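Local coordinates for protein BauA (Acinetobacter baumannii, PDB 6HCP) that takes up iron across the outer membrane as ferric preacinetobactin, probably working as a TonB-dependent receptor and transporter, at residues S479-Y484 with T527-E532; S47-L52 with L58-N63; I65-K70 with A86-I91. One frame throughout, in Å; residues are numbered along the deposited sequence. Where two conformers were deposited one is given.

Contact 1 of 3, residues S479-Y484 with T527-E532; sequences SVYANY and TLSAFE. With C8E ((hydroxyethyloxy)tri(ethyloxy)octane), chain B; EDO (1,2-ethanediol), chain S.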
loop_
_atom_site.group_PDB
_atom_site.type_symbol
_atom_site.label_atom_id
_atom_site.label_comp_id
_atom_site.label_asym_id
_atom_site.label_seq_id
_atom_site.Cartn_x
_atom_site.Cartn_y
_atom_site.Cartn_z
ATOM N N SER A 479 12.029 38.968 -18.939
ATOM C CA SER A 479 12.344 40.071 -18.045
ATOM C C SER A 479 13.575 39.717 -17.213
ATOM O O SER A 479 13.725 38.587 -16.771
ATOM C CB SER A 479 11.177 40.405 -17.158
ATOM O OG SER A 479 10.110 40.981 -17.903
ATOM N N VAL A 480 14.442 40.705 -16.998
ATOM C CA VAL A 480 15.527 40.591 -16.046
ATOM C C VAL A 480 15.284 41.626 -14.946
ATOM O O VAL A 480 14.734 42.689 -15.221
ATOM C CB VAL A 480 16.892 40.789 -16.731
ATOM C CG1 VAL A 480 17.044 42.193 -17.274
ATOM C CG2 VAL A 480 18.036 40.436 -15.804
ATOM N N TYR A 481 15.616 41.277 -13.696
ATOM C CA TYR A 481 15.294 42.165 -12.575
ATOM C C TYR A 481 16.339 42.062 -11.471
ATOM O O TYR A 481 17.049 41.081 -11.330
ATOM C CB TYR A 481 13.872 41.906 -12.062
ATOM C CG TYR A 481 13.689 40.637 -11.268
ATOM C CD1 TYR A 481 13.872 40.628 -9.896
ATOM C CD2 TYR A 481 13.356 39.445 -11.884
ATOM C CE1 TYR A 481 13.743 39.459 -9.165
ATOM C CE2 TYR A 481 13.223 38.266 -11.163
ATOM C CZ TYR A 481 13.374 38.285 -9.788
ATOM O OH TYR A 481 13.310 37.132 -9.058
ATOM N N ALA A 482 16.341 43.097 -10.632
ATOM C CA ALA A 482 17.161 43.127 -9.430
ATOM C C ALA A 482 16.422 43.930 -8.363
ATOM O O ALA A 482 15.591 44.802 -8.683
ATOM C CB ALA A 482 18.498 43.731 -9.742
ATOM N N ASN A 483 16.691 43.614 -7.091
ATOM C CA ASN A 483 16.113 44.422 -6.036
ATOM C C ASN A 483 17.067 44.473 -4.839
ATOM O O ASN A 483 17.940 43.635 -4.658
ATOM C CB ASN A 483 14.697 43.972 -5.662
ATOM C CG ASN A 483 14.642 42.631 -4.956
ATOM O OD1 ASN A 483 15.295 42.451 -3.924
ATOM N ND2 ASN A 483 13.900 41.687 -5.525
ATOM N N TYR A 484 16.883 45.527 -4.059
ATOM C CA TYR A 484 17.359 45.607 -2.692
ATOM C C TYR A 484 16.165 46.007 -1.851
ATOM O O TYR A 484 15.469 46.974 -2.179
ATOM C CB TYR A 484 18.466 46.653 -2.520
ATOM C CG TYR A 484 18.835 46.901 -1.074
ATOM C CD1 TYR A 484 19.810 46.137 -0.456
ATOM C CD2 TYR A 484 18.104 47.777 -0.288
ATOM C CE1 TYR A 484 20.116 46.306 0.883
ATOM C CE2 TYR A 484 18.347 47.902 1.074
ATOM C CZ TYR A 484 19.379 47.189 1.655
ATOM O OH TYR A 484 19.636 47.310 2.995
ATOM N N THR A 527 11.198 30.937 -13.822
ATOM C CA THR A 527 11.892 31.966 -13.036
ATOM C C THR A 527 13.233 31.394 -12.578
ATOM O O THR A 527 13.307 30.224 -12.141
ATOM C CB THR A 527 11.059 32.415 -11.827
ATOM O OG1 THR A 527 9.786 32.866 -12.286
ATOM C CG2 THR A 527 11.707 33.525 -11.026
ATOM N N LEU A 528 14.291 32.194 -12.730
ATOM C CA LEU A 528 15.586 31.872 -12.203
ATOM C C LEU A 528 16.047 33.050 -11.349
ATOM O O LEU A 528 16.125 34.155 -11.859
ATOM C CB LEU A 528 16.567 31.591 -13.347
ATOM C CG LEU A 528 18.004 31.310 -12.909
ATOM C CD1 LEU A 528 18.096 29.981 -12.170
ATOM C CD2 LEU A 528 18.966 31.319 -14.085
ATOM N N SER A 529 16.258 32.834 -10.044
ATOM C CA SER A 529 16.688 33.941 -9.188
ATOM C C SER A 529 17.767 33.521 -8.188
ATOM O O SER A 529 17.871 32.373 -7.794
ATOM C CB SER A 529 15.523 34.595 -8.498
ATOM O OG SER A 529 14.695 33.643 -7.888
ATOM N N ALA A 530 18.586 34.513 -7.827
ATOM C CA ALA A 530 19.642 34.378 -6.871
ATOM C C ALA A 530 19.492 35.497 -5.840
ATOM O O ALA A 530 19.145 36.626 -6.183
ATOM C CB ALA A 530 20.972 34.437 -7.562
ATOM N N PHE A 531 19.742 35.176 -4.575
ATOM C CA PHE A 531 19.531 36.134 -3.526
ATOM C C PHE A 531 20.577 35.943 -2.435
ATOM O O PHE A 531 21.130 34.873 -2.252
ATOM C CB PHE A 531 18.117 36.006 -2.949
ATOM C CG PHE A 531 17.841 34.682 -2.278
ATOM C CD1 PHE A 531 18.220 34.450 -0.967
ATOM C CD2 PHE A 531 17.172 33.678 -2.954
ATOM C CE1 PHE A 531 17.951 33.233 -0.354
ATOM C CE2 PHE A 531 16.909 32.463 -2.344
ATOM C CZ PHE A 531 17.279 32.249 -1.035
ATOM N N GLU A 532 20.810 37.028 -1.700
ATOM C CA GLU A 532 21.523 36.996 -0.452
ATOM C C GLU A 532 20.714 37.811 0.554
ATOM O O GLU A 532 20.328 38.955 0.271
ATOM C CB GLU A 532 22.940 37.563 -0.587
ATOM C CG GLU A 532 23.650 37.682 0.743
ATOM C CD GLU A 532 25.091 38.167 0.656
ATOM O OE1 GLU A 532 25.932 37.415 0.136
ATOM O OE2 GLU A 532 25.337 39.308 1.043
HETATM C C1 C8E B . 24.882 29.761 -3.865
HETATM C C2 C8E B . 24.078 31.046 -3.836
HETATM C C3 C8E B . 24.610 32.112 -4.792
HETATM C C4 C8E B . 24.138 33.516 -4.428
HETATM C C5 C8E B . 25.328 34.458 -4.291
HETATM C C6 C8E B . 24.875 35.874 -3.966
HETATM C C7 C8E B . 23.691 36.308 -4.832
HETATM C C8 C8E B . 23.488 37.818 -4.757
HETATM O O9 C8E B . 22.601 38.218 -5.796
HETATM C C10 C8E B . 22.260 39.607 -5.704
HETATM C C11 C8E B . 23.058 40.456 -6.706
HETATM O O12 C8E B . 22.623 41.829 -6.688
HETATM C C13 C8E B . 22.918 42.559 -7.885
HETATM C C14 C8E B . 22.007 43.777 -7.968
HETATM O O15 C8E B . 21.328 44.006 -6.724
HETATM C C16 C8E B . 21.684 45.259 -6.121
HETATM C C17 C8E B . 20.458 46.117 -5.826
HETATM O O18 C8E B . 19.804 46.542 -7.033
HETATM C C19 C8E B . 20.203 47.850 -7.451
HETATM C C20 C8E B . 19.244 48.356 -8.514
HETATM O O21 C8E B . 18.052 47.586 -8.356
HETATM C C1 EDO S . 21.898 42.617 1.404
HETATM O O1 EDO S . 22.856 43.673 1.290
HETATM C C2 EDO S . 22.639 41.328 1.200
HETATM O O2 EDO S . 23.677 41.281 2.184
#
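Between segments 479-484 and 527-532 the nearest CA atoms are those of Tyr-481 and Ser-529, 9.0 Å apart. The segments run in the same direction, yet exchange no hydrogen bonds, because strand 508-520 lies between them and pairs antiparallel with both. Contact across such a gap depends on a side chain long enough to span the intervening strand, and here Tyr-481 supplies it. Its CG sits between the backbone N and the carbonyl carbon (chi1 74°), and from there the ring leans over the middle strand until the phenol oxygen arrives beside Ser-529. The approach is made by OH to the methylene: Tyr-481 OH is 3.4 Å from Ser-529 CB, whereas Ser-529 OG lies farther off, at 3.9 Å from Tyr-481 OH. The methyl group of Thr-527 stands at the margin, with CG2 4.4 Å from Tyr-481 OH. Each hydroxyl finds its polar partner elsewhere, Tyr-481 OH at Glu-514 of the middle strand and Ser-529 OG at Glu-564 and at Asn-63 of the plug.

The outer surface of the strands has a different character. A C8E detergent molecule lies over Ala-482 and the backbone of Ala-530, its C14 being 3.9 Å from Ala-482 CB and its O9 3.8 Å from Ala-530 O. Near the far ends, O2 of an ethanediol, probably from the crystallisation liquor, donates to Glu-532 OE2 at 2.8 Å, while its O1 approaches the Tyr-484 ring edge-on and in plane, 3.8 Å from Tyr-484 CE1. Glu-532 also forms a salt bridge through OE1 with Arg-561. The Tyr-481 and Ser-529 hydroxyls turned inward and detergent on the outer surface fit the wall of a transmembrane beta-barrel, here that of a TonB-dependent receptor closed by its plug.

Contact 2 of 3, residues S47-L52 with L58-N63; sequences SNVGFL and LDTPFN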
loop_
_atom_site.group_PDB
_atom_site.type_symbol
_atom_site.label_atom_id
_atom_site.label_comp_id
_atom_site.label_asym_id
_atom_site.label_seq_id
_atom_site.Cartn_x
_atom_site.Cartn_y
_atom_site.Cartn_z
ATOM N N SER A 47 -0.194 39.298 -9.214
ATOM C CA SER A 47 -0.340 39.223 -7.780
ATOM C C SER A 47 -0.187 40.620 -7.177
ATOM O O SER A 47 0.257 41.573 -7.843
ATOM C CB SER A 47 0.649 38.244 -7.176
ATOM O OG SER A 47 1.982 38.742 -7.289
ATOM N N ASN A 48 -0.552 40.717 -5.903
ATOM C CA ASN A 48 -0.450 41.968 -5.149
ATOM C C ASN A 48 0.984 42.131 -4.639
ATOM O O ASN A 48 1.479 41.311 -3.869
ATOM C CB ASN A 48 -1.413 42.006 -3.965
ATOM C CG ASN A 48 -1.604 43.423 -3.452
ATOM O OD1 ASN A 48 -2.142 44.265 -4.163
ATOM N ND2 ASN A 48 -1.223 43.676 -2.214
ATOM N N VAL A 49 1.634 43.220 -5.036
ATOM C CA VAL A 49 3.014 43.441 -4.634
ATOM C C VAL A 49 3.054 44.496 -3.523
ATOM O O VAL A 49 3.450 45.656 -3.734
ATOM C CB VAL A 49 3.863 43.797 -5.859
ATOM C CG1 VAL A 49 5.341 43.918 -5.521
ATOM C CG2 VAL A 49 3.658 42.767 -6.958
ATOM N N GLY A 50 2.528 44.100 -2.362
ATOM C CA GLY A 50 2.246 45.015 -1.262
ATOM C C GLY A 50 1.543 46.262 -1.765
ATOM O O GLY A 50 0.621 46.169 -2.592
ATOM N N PHE A 51 1.965 47.446 -1.292
ATOM C CA PHE A 51 1.200 48.671 -1.602
ATOM C C PHE A 51 1.419 49.130 -3.059
ATOM O O PHE A 51 0.740 50.057 -3.498
ATOM C CB PHE A 51 1.471 49.758 -0.545
ATOM C CG PHE A 51 2.715 50.598 -0.696
ATOM C CD1 PHE A 51 3.886 50.091 -1.223
ATOM C CD2 PHE A 51 2.729 51.898 -0.215
ATOM C CE1 PHE A 51 5.047 50.850 -1.278
ATOM C CE2 PHE A 51 3.886 52.659 -0.271
ATOM C CZ PHE A 51 5.050 52.130 -0.785
ATOM N N LEU A 52 2.283 48.464 -3.832
ATOM C CA LEU A 52 2.374 48.745 -5.274
ATOM C C LEU A 52 1.130 48.201 -6.002
ATOM O O LEU A 52 0.881 48.567 -7.138
ATOM C CB LEU A 52 3.641 48.142 -5.883
ATOM C CG LEU A 52 4.968 48.545 -5.242
ATOM C CD1 LEU A 52 6.128 47.820 -5.914
ATOM C CD2 LEU A 52 5.163 50.054 -5.306
ATOM N N LEU A 58 5.646 39.307 -15.512
ATOM C CA LEU A 58 6.835 39.815 -16.202
ATOM C C LEU A 58 7.148 41.273 -15.834
ATOM O O LEU A 58 8.195 41.804 -16.243
ATOM C CB LEU A 58 6.640 39.723 -17.716
ATOM C CG LEU A 58 6.710 38.320 -18.296
ATOM C CD1 LEU A 58 6.414 38.377 -19.795
ATOM C CD2 LEU A 58 8.062 37.691 -18.023
ATOM N N ASP A 59 6.249 41.921 -15.104
ATOM C CA ASP A 59 6.463 43.319 -14.687
ATOM C C ASP A 59 6.865 43.403 -13.204
ATOM O O ASP A 59 6.896 44.485 -12.639
ATOM C CB ASP A 59 5.196 44.141 -14.877
ATOM C CG ASP A 59 4.782 44.307 -16.328
ATOM O OD1 ASP A 59 5.675 44.272 -17.186
ATOM O OD2 ASP A 59 3.560 44.425 -16.573
ATOM N N THR A 60 7.049 42.254 -12.546
ATOM C CA THR A 60 7.255 42.226 -11.091
ATOM C C THR A 60 8.710 41.880 -10.792
ATOM O O THR A 60 9.157 40.762 -11.084
ATOM C CB THR A 60 6.327 41.213 -10.426
ATOM O OG1 THR A 60 4.967 41.566 -10.686
ATOM C CG2 THR A 60 6.527 41.148 -8.925
ATOM N N PRO A 61 9.496 42.814 -10.208
ATOM C CA PRO A 61 10.911 42.568 -9.923
ATOM C C PRO A 61 11.100 41.883 -8.562
ATOM O O PRO A 61 11.988 42.237 -7.786
ATOM C CB PRO A 61 11.503 43.972 -9.920
ATOM C CG PRO A 61 10.382 44.813 -9.354
ATOM C CD PRO A 61 9.091 44.185 -9.850
ATOM N N PHE A 62 10.299 40.841 -8.355
ATOM C CA PHE A 62 10.313 39.978 -7.179
ATOM C C PHE A 62 9.888 38.590 -7.651
ATOM O O PHE A 62 9.261 38.482 -8.719
ATOM C CB PHE A 62 9.324 40.475 -6.121
ATOM C CG PHE A 62 9.621 41.842 -5.569
ATOM C CD1 PHE A 62 10.577 42.015 -4.585
ATOM C CD2 PHE A 62 8.989 42.961 -6.081
ATOM C CE1 PHE A 62 10.924 43.287 -4.162
ATOM C CE2 PHE A 62 9.322 44.225 -5.640
ATOM C CZ PHE A 62 10.285 44.386 -4.683
ATOM N N ASN A 63 10.282 37.559 -6.904
ATOM C CA ASN A 63 9.872 36.194 -7.183
ATOM C C ASN A 63 8.514 35.946 -6.512
ATOM O O ASN A 63 8.394 35.924 -5.276
ATOM C CB ASN A 63 10.978 35.226 -6.739
ATOM C CG ASN A 63 10.752 33.801 -7.206
ATOM O OD1 ASN A 63 9.619 33.383 -7.396
ATOM N ND2 ASN A 63 11.827 33.066 -7.431
HETATM O O HOH W 1 3.387 39.194 -9.564
#
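Val-49 meets both Thr-60 and Phe-62 by dividing its two methyl groups between them, so that one residue touches two points of the same loop. Along segment 58-63 the first to touch is Thr-60. Its CG2 and Val-49 CG2 are 3.8 Å apart, and the two side chains lie alongside, running in opposite senses. The Thr-60 torsion (chi1 -60°) sets CG2 anti to the backbone N and OG1 anti to the carbonyl carbon, which turns the methyl to Val-49 and the hydroxyl to polar partners: OG1 bonds to the carbonyl of Lys-56 and accepts from a water whose oxygen is 3.1 Å from Thr-60 OG1. That water is also hydrogen-bonded to Ser-47 OG, at 2.7 Å, so a single molecule bridges the segments where no direct hydrogen bond does.

Pro-61 follows as the centre of an inverse gamma turn, closed by a weak bond of 3.0 Å from Phe-62 N to Thr-60 O. The chain here belongs to the plug of the receptor and runs close against the barrel wall: Asn-483 bonds to the carbonyl of Pro-61, and Lys-518 reaches those of Thr-60 and Phe-62.

Beyond the turn, Phe-62 points back toward the first segment. Val-49 CG1, anti to its own backbone N (chi1 -175°), comes within 3.8 Å of Phe-62 CD2 and 4.0 Å of Phe-62 CE2, at an oblique angle to the ring. On the Val-49 side the backbone is bent as well, with Leu-52 N donating to Val-49 O at 3.0 Å. Leu-148 of helix 146-149 packs on both Val-49 and Phe-62.

Contact 3 of 3, residues I65-K70 with A86-I91; sequences ISYTDK and ATDPSI. With EDO (1,2-ethanediol), chain H.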
loop_
_atom_site.group_PDB
_atom_site.type_symbol
_atom_site.label_atom_id
_atom_site.label_comp_id
_atom_site.label_asym_id
_atom_site.label_seq_id
_atom_site.Cartn_x
_atom_site.Cartn_y
_atom_site.Cartn_z
ATOM N N ILE A 65 4.377 34.113 -6.901
ATOM C CA ILE A 65 3.494 33.108 -7.495
ATOM C C ILE A 65 2.121 33.251 -6.861
ATOM O O ILE A 65 2.002 33.628 -5.688
ATOM C CB ILE A 65 4.067 31.684 -7.329
ATOM C CG1 ILE A 65 3.183 30.668 -8.063
ATOM C CG2 ILE A 65 4.217 31.325 -5.861
ATOM C CD1 ILE A 65 3.929 29.625 -8.815
ATOM N N SER A 66 1.077 33.053 -7.671
ATOM C CA SER A 66 -0.284 33.076 -7.171
ATOM C C SER A 66 -1.020 31.805 -7.594
ATOM O O SER A 66 -1.134 31.532 -8.782
ATOM C CB SER A 66 -1.001 34.294 -7.672
ATOM O OG SER A 66 -2.369 34.262 -7.312
ATOM N N TYR A 67 -1.520 31.069 -6.605
ATOM C CA TYR A 67 -2.277 29.833 -6.831
ATOM C C TYR A 67 -3.768 30.160 -6.850
ATOM O O TYR A 67 -4.260 30.912 -6.010
ATOM C CB TYR A 67 -1.985 28.819 -5.730
ATOM C CG TYR A 67 -0.528 28.474 -5.591
ATOM C CD1 TYR A 67 0.083 27.603 -6.477
ATOM C CD2 TYR A 67 0.256 29.044 -4.590
ATOM C CE1 TYR A 67 1.446 27.349 -6.410
ATOM C CE2 TYR A 67 1.619 28.794 -4.515
ATOM C CZ TYR A 67 2.191 27.855 -5.359
ATOM O OH TYR A 67 3.548 27.655 -5.350
ATOM N N THR A 68 -4.503 29.479 -7.736
ATOM C CA THR A 68 -5.964 29.673 -7.843
ATOM C C THR A 68 -6.700 28.725 -6.897
ATOM O O THR A 68 -6.185 27.681 -6.477
ATOM C CB THR A 68 -6.450 29.487 -9.288
ATOM O OG1 THR A 68 -6.276 28.110 -9.629
ATOM C CG2 THR A 68 -5.699 30.354 -10.276
ATOM N N ASP A 69 -7.974 29.047 -6.675
ATOM C CA ASP A 69 -8.868 28.209 -5.930
ATOM C C ASP A 69 -9.038 26.846 -6.626
ATOM O O ASP A 69 -9.293 25.871 -5.949
ATOM C CB ASP A 69 -10.208 28.898 -5.648
ATOM C CG ASP A 69 -10.963 29.446 -6.856
ATOM O OD1 ASP A 69 -10.360 29.660 -7.921
ATOM O OD2 ASP A 69 -12.162 29.635 -6.713
ATOM N N LYS A 70 -8.890 26.788 -7.950
ATOM C CA LYS A 70 -8.958 25.503 -8.665
ATOM C C LYS A 70 -7.798 24.600 -8.202
ATOM O O LYS A 70 -7.989 23.418 -7.904
ATOM C CB LYS A 70 -8.948 25.720 -10.183
ATOM C CG LYS A 70 -8.929 24.438 -11.033
ATOM C CD LYS A 70 -9.997 23.431 -10.636
ATOM C CE LYS A 70 -10.336 22.408 -11.709
ATOM N NZ LYS A 70 -9.144 21.638 -12.145
ATOM N N ALA A 86 3.766 22.630 -1.758
ATOM C CA ALA A 86 3.748 21.342 -2.485
ATOM C C ALA A 86 4.770 21.359 -3.636
ATOM O O ALA A 86 5.503 20.409 -3.823
ATOM C CB ALA A 86 2.350 21.041 -2.966
ATOM N N THR A 87 4.823 22.445 -4.407
ATOM C CA THR A 87 5.664 22.494 -5.596
ATOM C C THR A 87 6.769 23.552 -5.518
ATOM O O THR A 87 7.500 23.734 -6.487
ATOM C CB THR A 87 4.813 22.725 -6.856
ATOM O OG1 THR A 87 4.036 23.923 -6.733
ATOM C CG2 THR A 87 3.911 21.537 -7.101
ATOM N N ASP A 88 6.809 24.352 -4.445
ATOM C CA ASP A 88 7.710 25.511 -4.425
ATOM C C ASP A 88 8.993 25.140 -3.695
ATOM O O ASP A 88 8.999 24.924 -2.485
ATOM C CB ASP A 88 7.035 26.710 -3.759
ATOM C CG ASP A 88 7.811 28.012 -3.888
ATOM O OD1 ASP A 88 9.055 27.954 -4.057
ATOM O OD2 ASP A 88 7.165 29.061 -3.751
ATOM N N PRO A 89 10.123 25.004 -4.410
ATOM C CA PRO A 89 11.371 24.574 -3.777
ATOM C C PRO A 89 12.008 25.620 -2.850
ATOM O O PRO A 89 12.984 25.313 -2.165
ATOM C CB PRO A 89 12.298 24.343 -4.981
ATOM C CG PRO A 89 11.801 25.337 -6.018
ATOM C CD PRO A 89 10.302 25.407 -5.811
ATOM N N SER A 90 11.451 26.832 -2.821
ATOM C CA SER A 90 11.930 27.850 -1.894
ATOM C C SER A 90 11.095 27.868 -0.611
ATOM O O SER A 90 11.302 28.730 0.253
ATOM C CB SER A 90 11.950 29.211 -2.571
ATOM O OG SER A 90 12.994 29.249 -3.533
ATOM N N ILE A 91 10.128 26.950 -0.493
ATOM C CA ILE A 91 9.357 26.855 0.735
ATOM C C ILE A 91 9.617 25.482 1.370
ATOM O O ILE A 91 9.700 24.475 0.678
ATOM C CB ILE A 91 7.869 27.114 0.439
ATOM C CG1 ILE A 91 7.715 28.521 -0.163
ATOM C CG2 ILE A 91 7.026 26.901 1.688
ATOM C CD1 ILE A 91 6.329 29.019 -0.289
HETATM C C1 EDO H . 2.124 35.847 -10.444
HETATM O O1 EDO H . 2.941 36.877 -11.030
HETATM C C2 EDO H . 2.547 34.469 -10.956
HETATM O O2 EDO H . 1.752 33.443 -10.311
HETATM O O HOH W 2 4.594 28.739 -3.146
HETATM O O HOH W 3 5.333 26.473 -7.144
#
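A water-mediated contact inside the plug domain joins Tyr-67, on an edge strand of its mixed sheet, to Thr-87 and Asp-88 in the loop after helix 81-84. The principle is that a buried hydroxyl can be satisfied across a gap too wide for direct bonding. Tyr-67 OH stops 4.0 Å from Thr-87 OG1 and 4.2 Å from Asp-88 OD2, and two waters, both in the plane of the ring at its edge, fill these gaps. One accepts from Tyr-67 OH at 2.7 Å and donates a hydrogen bond to Asp-88 OD2, also at 2.7 Å. The other donates to Tyr-67 OH at 2.8 Å and is bonded to Thr-87 OG1 as well. The phenol thus acts as donor and acceptor at once.

The closest packing is between Tyr-67 OH and Asp-88 CB, at 3.9 Å. The two side chains cross at about a right angle, and the ring and carboxylate planes are 55° apart. Over one face, toward the rim, lies Ile-65 CG1, 4.0 Å above the plane of the Tyr-67 ring. Met-578 of the barrel also packs against Tyr-67 and Thr-87.

Both carboxylate oxygens of Asp-88 are engaged. With CG anti to the backbone N (chi1 -171°) the group swings away from that nitrogen, and its oxygens take different partners: OD2 the water, OD1 Ser-90 N at 2.9 Å, met on the anti side and 33° out of the carboxylate plane. Lys-142 forms a salt bridge to OD1 and probably stabilises the negative charge. The result is an Asx turn within the type I beta turn from Asp-88 to Ile-91, tied to the plug sheet through the Lys-142 salt bridge.

From the N terminus, contact 2 comes first and closes a short loop around strand 54-56, bringing 58-63 back beside 47-52. The chain passes directly into 65-70, where contact 3 opens; it closes at 86-91 after two helices, so the two loops adjoin in sequence without nesting or crossing. Contact 1 follows much later, wholly within the barrel, and spans the hairpins around strand 508-520. Contacts 1 and 2 nevertheless touch in space, with a probable hydrogen bond from Ser-479 OG to Leu-58 O linking the loop before strand 64-68 to the barrel wall. Contact 3 lies nearer the centre of the chain (about 11 Å, against 22 Å and 18 Å for contacts 1 and 2, centre to centre).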